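Side-chain contacts in apoptosis regulator Bcl-2 homolog (Murid herpesvirus 4, PDB 4MI8), which inhibits host autophagy by binding Beclin 1, protects infected cells from apoptosis, and also binds BAK1 and BAX: residues Leu19-Lys24 with Lys41-Thr46; Pro63-Trp68 with Arg97-Glu102; Arg70-Leu75 with Phe93-Tyr98; Arg88-Phe93 with Asn131-Glu136. All coordinates share one frame; numbering follows the deposited sequence.

Interaction 1 (Leu19-Lys24 with Lys41-Thr46); sequences LKTVSK and KIITLT
Ile43 reaches from helix 33-56 to Thr21 and Val22, which lie on the last turns of helix 8-23. The contact across the helices is wholly apolar. Ile43 has CG1 anti to its carbonyl carbon (chi1 -67°) and an extended second torsion. This carries CD1 out to the facing helix. There CD1 meets Thr21 CG2 at 3.8 Å, and the two side chains cross obliquely. Val22 lies alongside Ile43, the two side chains running past each other in opposite directions. Val22 CG1 touches Ile43 CG1 at 3.8 Å and Ile43 CD1 at the same distance. One branched side chain thus covers two neighbouring residues of the other helix.

The polar groups turn back to their own helices. Thr21 presents its methyl to Ile43, while its OG1 is hydrogen-bonded to Ala17 O. Thr46 OG1 donates to Ile43 O at 2.7 Å. Ser23 OG donates to Leu19 O at 2.9 Å. Leu19 O also accepts from Ser23 N, and the two donors come from opposite faces of its carbonyl plane. Two bonds therefore grip this one oxygen. Just beyond, Lys24 takes positive phi, and a Schellman motif ends the helix.

The contact is partly buried. It joins the first two helices of the all-helical Bcl-2 fold. Phe18, one turn earlier on helix 8-23, also packs on Ile43. Helix 86-103 lies behind both segments, with Cys100 against Leu19 and Ser23 and Phe93 against Ile42, and helix 111-126 covers Leu19 through Leu116 and Met120.

Interaction 2 (Pro63-Trp68 with Arg97-Glu102); sequences PALKNW and RYVCEE
Trp68 and Val99 are brought together by their first torsions. In Trp68, CG sits between the backbone N and the carbonyl carbon (chi1 75°), which swings the indole toward helix 86-103. In Val99, CG1 lies opposite the backbone N (chi1 176°) and points at that ring. CG1 stands 4.0 Å from the centroid of the Trp68 five-membered ring, only 3° off the normal. This is a CH-pi contact over the face. The two side chains meet at about a right angle.

The other branch of Val99 serves Leu65. Val99 CG2 touches Leu65 CG at 4.1 Å, so one valine packs beside both residues. The Leu65 side chain lies off the staggered positions, and its exact conformation is doubtful. Its CD2 approaches Tyr98 CD2 closely, at 3.4 Å, from an oblique direction. Over one face of the Tyr98 ring lies Glu102 CB of the same helix. The ring also meets Tyr61.

Leu65 O lies at the edge of the Trp68 ring, in its plane. Separately, the backbone Trp68 N bonds to Leu65 O at 2.9 Å. Asn67 takes the N-cap position of helix 68-81, though its side chain makes no capping bond.

All four touching residues are buried. Trp68 also packs on Leu115 of helix 111-126. Leu65 also lies against an apolar side chain of the bound Beclin 1 BH3 peptide. The arrangement belongs to the BH3-binding groove of the Bcl-2 fold, where the loop before helix 68-81 packs on the central hydrophobic helix.

Interaction 3 (Arg70-Leu75 with Phe93-Tyr98); sequences RDLSKL and FDVGRY
Leu72 and Leu75 of helix 68-81 converge on Val95 of helix 86-103. Both leucines hold CG, and Val95 its CG1, opposite the backbone N. In Leu72, chi1 is -157° and CD1 is the branch that touches, 3.7 Å from Val95 CG1. These two side chains run past each other in opposite directions. In Leu75 the second torsion turns away from extended (chi2 56°). This side chain meets Val95 tip to tip instead. Leu75 CD2 sits against both methyls of the valine, 4.0 Å from Val95 CG1 and 4.0 Å from Val95 CG2. The fork of Val95 is thus shared. CG1 serves both leucines, and CG2 serves Leu75.

The backbones stay well apart, with Leu72 and Val95 CA atoms 9.0 Å from each other. The side chains alone bridge the helices. Leu72 also packs on Leu116 of helix 111-126. Val95 touches an apolar side chain of the bound BH3 peptide, so the contact reaches the floor of the groove.

Asp94 and Arg97 form a salt bridge one turn apart on helix 86-103. Arg97 NH2 donates to Asp94 OD1 at 3.0 Å, on the syn side but 24° out of the carboxylate plane. Arg97 NE adds a weak bond to the same oxygen. Asp94 OD2 forms a salt bridge with Arg50 NE and is hydrogen-bonded to Tyr61 OH.

The chemistry is divided. The contact with helix 68-81 is purely apolar and rests on dispersion and burial. The buried carboxylate of Asp94 is met by two arginines and a tyrosine, which probably favours its ionised form.

Interaction 4 (Arg88-Phe93 with Asn131-Glu136); sequences RIVGFF and NHFPLE
His132 and Phe133 lay the C-terminal tail of this Bcl-2 fold over Ile89 and Val90, near the start of the central helix 86-103. The tail follows helix 111-126 and has no regular helix or strand here. His132 is exposed. Its CB touches Ile89 CD1 at 3.9 Å; the two side chains cross at about a right angle. The imidazole leads away from the helix. His132 O also lies near Ile89 CD1, at 3.8 Å.

Phe133 comes next and is buried. Its CG is opposite the backbone N (chi1 -161°), and this drops the ring onto the helix. Ile89 CG2 meets Phe133 CD2 closely, at 3.5 Å, from an oblique direction. Val90 CG2 approaches Phe133 CE2 at the ring edge, near its plane, 4.2 Å away. Val90 also packs on an aromatic side chain of the bound Beclin 1 peptide and so lies between peptide and tail, while Arg88 does not touch the tail. The Phe133 ring also meets Trp11 of helix 8-23, their planes nearly perpendicular.

Further along, Leu135 is hydrogen-bonded through its backbone to His4 and packs on Trp11 and Leu14. It also returns to the phenylalanine: Leu135 CD2 lies in the plane of the Phe133 ring, 3.8 Å from Phe133 CE1.

Helix 86-103 runs through interactions 2, 3 and 4 as their common element. Interaction 1 joins helices 8-23 and 33-56 and touches it from another side. Interactions 2, 3 and 4 are buried, though interaction 4 reaches the surface at His132, while interaction 1 is only partly buried. Interactions 2 and 3 are neighbours, about 7 Å between centres, and merge where Leu65 CD1 meets Leu75 CD2 at 3.7 Å. Interactions 2 and 4 lie on opposite sides of the chain's centre, with centres about 20 Å apart. Aliphatic groups alone meet in interactions 1 and 3. Rings enter in interactions 2 and 4, where a loop or the tail covers the helix.

Interaction 1 (Leu19-Lys24 with Lys41-Thr46)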
# COMPACT_ATOMS: atom_id res chain seq x y z
N LEU A 19 -1.86 -7.18 3.97
CA LEU A 19 -2.41 -7.85 2.76
C LEU A 19 -3.42 -8.98 3.10
O LEU A 19 -4.45 -9.15 2.40
CB LEU A 19 -1.30 -8.39 1.88
CG LEU A 19 -0.31 -7.32 1.36
CD1 LEU A 19 0.88 -8.02 0.67
CD2 LEU A 19 -0.98 -6.45 0.33
N LYS A 20 -3.15 -9.75 4.14
CA LYS A 20 -4.05 -10.86 4.51
C LYS A 20 -5.35 -10.26 4.99
O LYS A 20 -6.45 -10.75 4.62
CB LYS A 20 -3.46 -11.80 5.58
CG LYS A 20 -2.20 -12.53 5.15
CD LYS A 20 -1.69 -13.56 6.18
CE LYS A 20 -0.56 -14.36 5.53
NZ LYS A 20 0.26 -15.34 6.39
N THR A 21 -5.26 -9.17 5.78
CA THR A 21 -6.46 -8.50 6.30
C THR A 21 -7.32 -7.97 5.17
O THR A 21 -8.49 -8.22 5.18
CB THR A 21 -6.17 -7.36 7.33
OG1 THR A 21 -5.51 -7.85 8.50
CG2 THR A 21 -7.44 -6.71 7.79
N VAL A 22 -6.75 -7.24 4.20
CA VAL A 22 -7.56 -6.64 3.15
C VAL A 22 -8.00 -7.73 2.16
O VAL A 22 -9.01 -7.57 1.43
CB VAL A 22 -6.88 -5.46 2.39
CG1 VAL A 22 -6.44 -4.35 3.36
CG2 VAL A 22 -5.70 -5.93 1.53
N SER A 23 -7.26 -8.84 2.11
CA SER A 23 -7.72 -10.03 1.37
C SER A 23 -8.73 -10.90 2.13
O SER A 23 -9.34 -11.81 1.56
CB SER A 23 -6.53 -10.86 0.92
OG SER A 23 -5.82 -10.10 -0.01
N LYS A 24 -8.92 -10.62 3.42
CA LYS A 24 -9.86 -11.39 4.24
C LYS A 24 -9.42 -12.85 4.37
O LYS A 24 -10.23 -13.75 4.21
CB LYS A 24 -11.29 -11.32 3.66
CG LYS A 24 -11.88 -9.93 3.65
CD LYS A 24 -12.92 -9.88 2.54
CE LYS A 24 -14.06 -8.88 2.81
NZ LYS A 24 -15.32 -9.56 3.28
N LYS A 41 -4.42 1.05 11.15
CA LYS A 41 -3.99 2.38 10.91
C LYS A 41 -3.68 2.56 9.38
O LYS A 41 -4.09 3.54 8.74
CB LYS A 41 -2.76 2.67 11.71
CG LYS A 41 -1.97 3.81 11.11
CD LYS A 41 -0.82 4.07 12.07
CE LYS A 41 -0.07 5.30 11.59
NZ LYS A 41 0.70 5.96 12.67
N ILE A 42 -3.00 1.59 8.79
CA ILE A 42 -2.63 1.71 7.39
C ILE A 42 -3.87 1.57 6.51
O ILE A 42 -4.01 2.32 5.57
CB ILE A 42 -1.59 0.68 7.02
CG1 ILE A 42 -0.29 1.04 7.78
CG2 ILE A 42 -1.32 0.68 5.47
CD1 ILE A 42 0.59 -0.19 7.76
N ILE A 43 -4.81 0.67 6.83
CA ILE A 43 -5.99 0.57 5.97
C ILE A 43 -6.75 1.91 6.05
O ILE A 43 -7.16 2.43 5.01
CB ILE A 43 -6.97 -0.51 6.42
CG1 ILE A 43 -6.36 -1.89 6.26
CG2 ILE A 43 -8.30 -0.33 5.66
CD1 ILE A 43 -7.14 -3.03 6.90
N THR A 44 -6.88 2.49 7.24
CA THR A 44 -7.60 3.81 7.39
C THR A 44 -6.89 4.92 6.55
O THR A 44 -7.53 5.67 5.85
CB THR A 44 -7.61 4.23 8.84
OG1 THR A 44 -8.27 3.23 9.57
CG2 THR A 44 -8.24 5.49 9.03
N LEU A 45 -5.55 5.02 6.60
CA LEU A 45 -4.85 6.03 5.77
C LEU A 45 -5.17 5.75 4.29
O LEU A 45 -5.50 6.67 3.52
CB LEU A 45 -3.33 6.04 6.02
CG LEU A 45 -3.03 6.40 7.51
CD1 LEU A 45 -1.58 6.18 7.94
CD2 LEU A 45 -3.49 7.81 7.77
N THR A 46 -5.11 4.48 3.87
CA THR A 46 -5.41 4.19 2.45
C THR A 46 -6.82 4.58 2.07
O THR A 46 -7.05 5.04 0.96
CB THR A 46 -5.09 2.73 1.98
OG1 THR A 46 -5.95 1.78 2.63
CG2 THR A 46 -3.59 2.30 2.22

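Interaction 2 (Pro63-Trp68 with Arg97-Glu102)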
# COMPACT_ATOMS: atom_id res chain seq x y z
N PRO A 63 -7.55 0.11 -14.77
CA PRO A 63 -6.97 -0.14 -16.08
C PRO A 63 -5.43 -0.16 -16.12
O PRO A 63 -4.89 -0.72 -17.04
CB PRO A 63 -7.55 0.98 -16.95
CG PRO A 63 -8.81 1.39 -16.25
CD PRO A 63 -8.41 1.30 -14.79
N ALA A 64 -4.72 0.43 -15.16
CA ALA A 64 -3.25 0.33 -15.14
C ALA A 64 -2.72 -0.94 -14.40
O ALA A 64 -1.74 -1.56 -14.80
CB ALA A 64 -2.65 1.60 -14.56
N LEU A 65 -3.43 -1.31 -13.34
CA LEU A 65 -3.04 -2.35 -12.40
C LEU A 65 -3.49 -3.76 -12.81
O LEU A 65 -3.05 -4.73 -12.21
CB LEU A 65 -3.68 -2.07 -11.04
CG LEU A 65 -2.85 -1.47 -9.91
CD1 LEU A 65 -1.56 -0.78 -10.35
CD2 LEU A 65 -3.79 -0.55 -9.19
N LYS A 66 -4.40 -3.87 -13.76
CA LYS A 66 -4.67 -5.17 -14.34
C LYS A 66 -3.34 -5.81 -14.75
O LYS A 66 -3.25 -7.01 -14.75
CB LYS A 66 -5.60 -5.08 -15.55
CG LYS A 66 -5.07 -4.29 -16.74
CD LYS A 66 -5.97 -4.38 -17.98
CE LYS A 66 -7.30 -3.65 -17.76
NZ LYS A 66 -7.73 -2.81 -18.93
N ASN A 67 -2.31 -5.02 -15.06
CA ASN A 67 -1.02 -5.59 -15.45
C ASN A 67 0.06 -5.46 -14.40
O ASN A 67 1.25 -5.42 -14.72
CB ASN A 67 -0.51 -4.94 -16.73
CG ASN A 67 -1.63 -4.56 -17.68
OD1 ASN A 67 -2.64 -5.27 -17.77
ND2 ASN A 67 -1.46 -3.45 -18.40
N TRP A 68 -0.36 -5.41 -13.14
CA TRP A 68 0.54 -5.29 -12.00
C TRP A 68 1.63 -6.30 -12.07
O TRP A 68 2.77 -6.04 -11.68
CB TRP A 68 -0.23 -5.49 -10.71
CG TRP A 68 -0.61 -6.93 -10.41
CD1 TRP A 68 -1.76 -7.60 -10.81
CD2 TRP A 68 0.14 -7.90 -9.58
NE1 TRP A 68 -1.77 -8.87 -10.31
CE2 TRP A 68 -0.67 -9.12 -9.56
CE3 TRP A 68 1.33 -7.87 -8.89
CZ2 TRP A 68 -0.27 -10.26 -8.89
CZ3 TRP A 68 1.73 -9.02 -8.20
CH2 TRP A 68 0.95 -10.19 -8.20
N ARG A 97 -3.56 -2.52 -1.74
CA ARG A 97 -4.91 -2.83 -1.32
C ARG A 97 -5.84 -3.02 -2.50
O ARG A 97 -6.69 -3.90 -2.46
CB ARG A 97 -5.48 -1.74 -0.43
CG ARG A 97 -6.90 -2.04 0.04
CD ARG A 97 -7.47 -1.02 1.07
NE ARG A 97 -7.62 0.32 0.49
CZ ARG A 97 -8.81 0.91 0.26
NH1 ARG A 97 -9.95 0.31 0.58
NH2 ARG A 97 -8.89 2.13 -0.23
N TYR A 98 -5.68 -2.16 -3.53
CA TYR A 98 -6.47 -2.27 -4.75
C TYR A 98 -6.21 -3.66 -5.36
O TYR A 98 -7.17 -4.38 -5.62
CB TYR A 98 -6.09 -1.22 -5.81
CG TYR A 98 -7.03 -1.30 -7.04
CD1 TYR A 98 -8.27 -0.63 -7.02
CD2 TYR A 98 -6.70 -2.06 -8.19
CE1 TYR A 98 -9.16 -0.70 -8.10
CE2 TYR A 98 -7.59 -2.13 -9.28
CZ TYR A 98 -8.82 -1.44 -9.22
OH TYR A 98 -9.76 -1.45 -10.24
N VAL A 99 -4.95 -4.00 -5.63
CA VAL A 99 -4.62 -5.29 -6.23
C VAL A 99 -5.33 -6.44 -5.46
O VAL A 99 -6.13 -7.19 -6.05
CB VAL A 99 -3.12 -5.57 -6.30
CG1 VAL A 99 -2.90 -6.99 -6.84
CG2 VAL A 99 -2.44 -4.55 -7.18
N CYS A 100 -5.11 -6.55 -4.15
CA CYS A 100 -5.83 -7.55 -3.35
C CYS A 100 -7.32 -7.50 -3.56
O CYS A 100 -7.94 -8.53 -3.64
CB CYS A 100 -5.61 -7.41 -1.87
SG CYS A 100 -3.91 -7.75 -1.40
N GLU A 101 -7.91 -6.33 -3.55
CA GLU A 101 -9.34 -6.26 -3.39
C GLU A 101 -10.10 -6.33 -4.70
O GLU A 101 -11.30 -6.47 -4.70
CB GLU A 101 -9.74 -5.02 -2.60
CG GLU A 101 -9.54 -5.07 -1.10
CD GLU A 101 -10.02 -3.84 -0.37
OE1 GLU A 101 -10.22 -2.80 -0.96
OE2 GLU A 101 -10.19 -3.90 0.82
N GLU A 102 -9.41 -6.21 -5.82
CA GLU A 102 -10.08 -6.19 -7.10
C GLU A 102 -9.42 -6.88 -8.23
O GLU A 102 -10.07 -7.18 -9.19
CB GLU A 102 -10.36 -4.79 -7.55
CG GLU A 102 -11.81 -4.41 -7.36
CD GLU A 102 -11.99 -3.49 -6.21
OE1 GLU A 102 -11.05 -2.75 -5.92
OE2 GLU A 102 -13.05 -3.50 -5.60

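Interaction 3 (Arg70-Leu75 with Phe93-Tyr98)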
# COMPACT_ATOMS: atom_id res chain seq x y z
N ARG A 70 3.83 -7.45 -14.35
CA ARG A 70 5.12 -6.98 -14.86
C ARG A 70 5.44 -5.52 -14.52
O ARG A 70 6.60 -5.14 -14.46
CB ARG A 70 5.20 -7.21 -16.38
CG ARG A 70 6.60 -7.04 -17.02
CD ARG A 70 6.81 -7.74 -18.38
NE ARG A 70 7.97 -7.22 -19.13
CZ ARG A 70 8.49 -7.73 -20.25
NH1 ARG A 70 7.99 -8.81 -20.82
NH2 ARG A 70 9.54 -7.15 -20.82
N ASP A 71 4.39 -4.73 -14.25
CA ASP A 71 4.50 -3.27 -14.07
C ASP A 71 4.51 -2.76 -12.64
O ASP A 71 4.77 -1.56 -12.42
CB ASP A 71 3.33 -2.57 -14.76
CG ASP A 71 3.21 -2.93 -16.25
OD1 ASP A 71 4.13 -3.57 -16.81
OD2 ASP A 71 2.18 -2.55 -16.85
N LEU A 72 4.19 -3.62 -11.66
CA LEU A 72 4.00 -3.12 -10.31
C LEU A 72 5.25 -2.42 -9.85
O LEU A 72 5.18 -1.33 -9.31
CB LEU A 72 3.54 -4.19 -9.30
CG LEU A 72 2.81 -3.60 -8.05
CD1 LEU A 72 1.87 -2.44 -8.38
CD2 LEU A 72 2.04 -4.66 -7.31
N SER A 73 6.41 -3.02 -10.10
CA SER A 73 7.65 -2.45 -9.57
C SER A 73 8.02 -1.13 -10.28
O SER A 73 8.75 -0.26 -9.73
CB SER A 73 8.80 -3.47 -9.64
OG SER A 73 8.75 -4.22 -10.85
N LYS A 74 7.46 -0.96 -11.47
CA LYS A 74 7.68 0.25 -12.28
C LYS A 74 6.80 1.37 -11.65
O LYS A 74 7.32 2.42 -11.23
CB LYS A 74 7.34 -0.05 -13.75
CG LYS A 74 8.29 0.50 -14.83
CD LYS A 74 9.57 -0.30 -14.94
CE LYS A 74 10.17 -0.13 -16.35
NZ LYS A 74 11.63 -0.43 -16.58
N LEU A 75 5.49 1.10 -11.49
CA LEU A 75 4.65 2.00 -10.72
C LEU A 75 5.33 2.41 -9.42
O LEU A 75 5.45 3.61 -9.16
CB LEU A 75 3.26 1.44 -10.41
CG LEU A 75 2.34 2.41 -9.60
CD1 LEU A 75 2.14 3.77 -10.28
CD2 LEU A 75 1.03 1.71 -9.44
N PHE A 93 0.65 1.63 -0.29
CA PHE A 93 -0.20 0.62 0.33
C PHE A 93 -1.54 0.58 -0.33
O PHE A 93 -2.17 -0.47 -0.33
CB PHE A 93 -0.34 0.87 1.84
CG PHE A 93 0.82 0.30 2.65
CD1 PHE A 93 0.95 -1.10 2.81
CD2 PHE A 93 1.82 1.15 3.22
CE1 PHE A 93 2.03 -1.62 3.52
CE2 PHE A 93 2.96 0.60 3.92
CZ PHE A 93 3.06 -0.75 4.07
N ASP A 94 -2.05 1.71 -0.84
CA ASP A 94 -3.44 1.68 -1.42
C ASP A 94 -3.38 0.99 -2.73
O ASP A 94 -4.37 0.38 -3.20
CB ASP A 94 -3.95 3.10 -1.70
CG ASP A 94 -5.43 3.13 -1.99
OD1 ASP A 94 -6.18 2.25 -1.45
OD2 ASP A 94 -5.92 4.04 -2.73
N VAL A 95 -2.24 1.15 -3.44
CA VAL A 95 -2.09 0.31 -4.66
C VAL A 95 -2.14 -1.18 -4.34
O VAL A 95 -2.89 -1.97 -5.00
CB VAL A 95 -0.82 0.66 -5.44
CG1 VAL A 95 -0.56 -0.43 -6.48
CG2 VAL A 95 -0.96 2.13 -5.98
N GLY A 96 -1.39 -1.59 -3.30
CA GLY A 96 -1.42 -3.02 -2.88
C GLY A 96 -2.83 -3.42 -2.41
O GLY A 96 -3.26 -4.56 -2.64
N ARG A 97 -3.56 -2.52 -1.74
CA ARG A 97 -4.91 -2.83 -1.32
C ARG A 97 -5.84 -3.02 -2.50
O ARG A 97 -6.69 -3.90 -2.46
CB ARG A 97 -5.48 -1.74 -0.43
CG ARG A 97 -6.90 -2.04 0.04
CD ARG A 97 -7.47 -1.02 1.07
NE ARG A 97 -7.62 0.32 0.49
CZ ARG A 97 -8.81 0.91 0.26
NH1 ARG A 97 -9.95 0.31 0.58
NH2 ARG A 97 -8.89 2.13 -0.23
N TYR A 98 -5.68 -2.16 -3.53
CA TYR A 98 -6.47 -2.27 -4.75
C TYR A 98 -6.21 -3.66 -5.36
O TYR A 98 -7.17 -4.38 -5.62
CB TYR A 98 -6.09 -1.22 -5.81
CG TYR A 98 -7.03 -1.30 -7.04
CD1 TYR A 98 -8.27 -0.63 -7.02
CD2 TYR A 98 -6.70 -2.06 -8.19
CE1 TYR A 98 -9.16 -0.70 -8.10
CE2 TYR A 98 -7.59 -2.13 -9.28
CZ TYR A 98 -8.82 -1.44 -9.22
OH TYR A 98 -9.76 -1.45 -10.24

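Interaction 4 (Arg88-Phe93 with Asn131-Glu136)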
# COMPACT_ATOMS: atom_id res chain seq x y z
N ARG A 88 3.34 9.32 0.06
CA ARG A 88 3.69 8.39 -1.04
C ARG A 88 3.63 6.96 -0.54
O ARG A 88 3.11 6.01 -1.19
CB ARG A 88 5.07 8.72 -1.64
CG ARG A 88 5.24 10.10 -2.27
CD ARG A 88 4.24 10.32 -3.42
NE ARG A 88 4.38 11.70 -3.91
CZ ARG A 88 5.26 12.07 -4.86
NH1 ARG A 88 6.08 11.16 -5.42
NH2 ARG A 88 5.34 13.34 -5.24
N ILE A 89 4.17 6.75 0.64
CA ILE A 89 3.95 5.44 1.25
C ILE A 89 2.46 5.02 1.39
O ILE A 89 2.10 3.83 1.11
CB ILE A 89 4.63 5.39 2.60
CG1 ILE A 89 6.14 5.67 2.32
CG2 ILE A 89 4.31 4.02 3.26
CD1 ILE A 89 7.04 5.66 3.53
N VAL A 90 1.57 5.93 1.80
CA VAL A 90 0.22 5.50 1.93
C VAL A 90 -0.33 5.12 0.54
O VAL A 90 -1.03 4.17 0.39
CB VAL A 90 -0.64 6.65 2.48
CG1 VAL A 90 -2.14 6.32 2.35
CG2 VAL A 90 -0.19 6.99 3.90
N GLY A 91 0.01 5.87 -0.49
CA GLY A 91 -0.37 5.53 -1.88
C GLY A 91 0.12 4.12 -2.30
O GLY A 91 -0.61 3.36 -2.98
N PHE A 92 1.38 3.79 -1.93
CA PHE A 92 1.98 2.47 -2.14
C PHE A 92 1.06 1.39 -1.52
O PHE A 92 0.73 0.32 -2.12
CB PHE A 92 3.39 2.54 -1.53
CG PHE A 92 4.03 1.19 -1.20
CD1 PHE A 92 3.81 0.61 0.02
CD2 PHE A 92 5.02 0.63 -2.05
CE1 PHE A 92 4.51 -0.55 0.39
CE2 PHE A 92 5.69 -0.55 -1.70
CZ PHE A 92 5.43 -1.14 -0.46
N PHE A 93 0.65 1.63 -0.29
CA PHE A 93 -0.20 0.62 0.33
C PHE A 93 -1.54 0.58 -0.33
O PHE A 93 -2.17 -0.47 -0.33
CB PHE A 93 -0.34 0.87 1.84
CG PHE A 93 0.82 0.30 2.65
CD1 PHE A 93 0.95 -1.10 2.81
CD2 PHE A 93 1.82 1.15 3.22
CE1 PHE A 93 2.03 -1.62 3.52
CE2 PHE A 93 2.96 0.60 3.92
CZ PHE A 93 3.06 -0.75 4.07
N ASN A 131 12.06 4.27 6.93
CA ASN A 131 12.63 5.59 7.21
C ASN A 131 11.66 6.79 7.26
O ASN A 131 11.97 7.77 7.92
CB ASN A 131 13.70 5.91 6.16
CG ASN A 131 14.99 6.42 6.78
OD1 ASN A 131 15.55 7.48 6.39
ND2 ASN A 131 15.48 5.65 7.73
N HIS A 132 10.53 6.71 6.58
CA HIS A 132 9.62 7.83 6.45
C HIS A 132 8.23 7.57 6.95
O HIS A 132 7.26 8.08 6.39
CB HIS A 132 9.56 8.22 5.00
CG HIS A 132 10.77 8.95 4.52
ND1 HIS A 132 11.78 8.34 3.92
CD2 HIS A 132 11.08 10.29 4.55
CE1 HIS A 132 12.70 9.24 3.59
NE2 HIS A 132 12.27 10.43 3.96
N PHE A 133 8.09 6.79 8.00
CA PHE A 133 6.78 6.35 8.42
C PHE A 133 6.86 5.74 9.78
O PHE A 133 6.98 4.54 9.91
CB PHE A 133 6.26 5.30 7.42
CG PHE A 133 4.79 5.10 7.48
CD1 PHE A 133 4.20 4.54 8.57
CD2 PHE A 133 3.99 5.50 6.44
CE1 PHE A 133 2.85 4.37 8.63
CE2 PHE A 133 2.64 5.34 6.49
CZ PHE A 133 2.06 4.78 7.59
N PRO A 134 6.80 6.54 10.83
CA PRO A 134 6.98 5.92 12.14
C PRO A 134 5.70 5.33 12.64
O PRO A 134 4.67 5.67 12.12
CB PRO A 134 7.36 7.08 13.05
CG PRO A 134 7.46 8.28 12.22
CD PRO A 134 6.53 8.02 11.11
N LEU A 135 5.77 4.48 13.64
CA LEU A 135 4.56 3.82 14.21
C LEU A 135 4.52 3.94 15.74
O LEU A 135 5.53 4.25 16.35
CB LEU A 135 4.53 2.35 13.79
CG LEU A 135 4.38 2.07 12.29
CD1 LEU A 135 4.71 0.62 12.03
CD2 LEU A 135 2.97 2.43 11.86
N GLU A 136 3.36 3.65 16.29
CA GLU A 136 3.09 3.82 17.69
C GLU A 136 3.94 2.99 18.60
O GLU A 136 4.21 1.84 18.35
CB GLU A 136 1.62 3.52 17.97
CG GLU A 136 1.01 4.40 19.05
CD GLU A 136 0.23 5.59 18.51
OE1 GLU A 136 -0.92 5.78 18.94
OE2 GLU A 136 0.75 6.34 17.66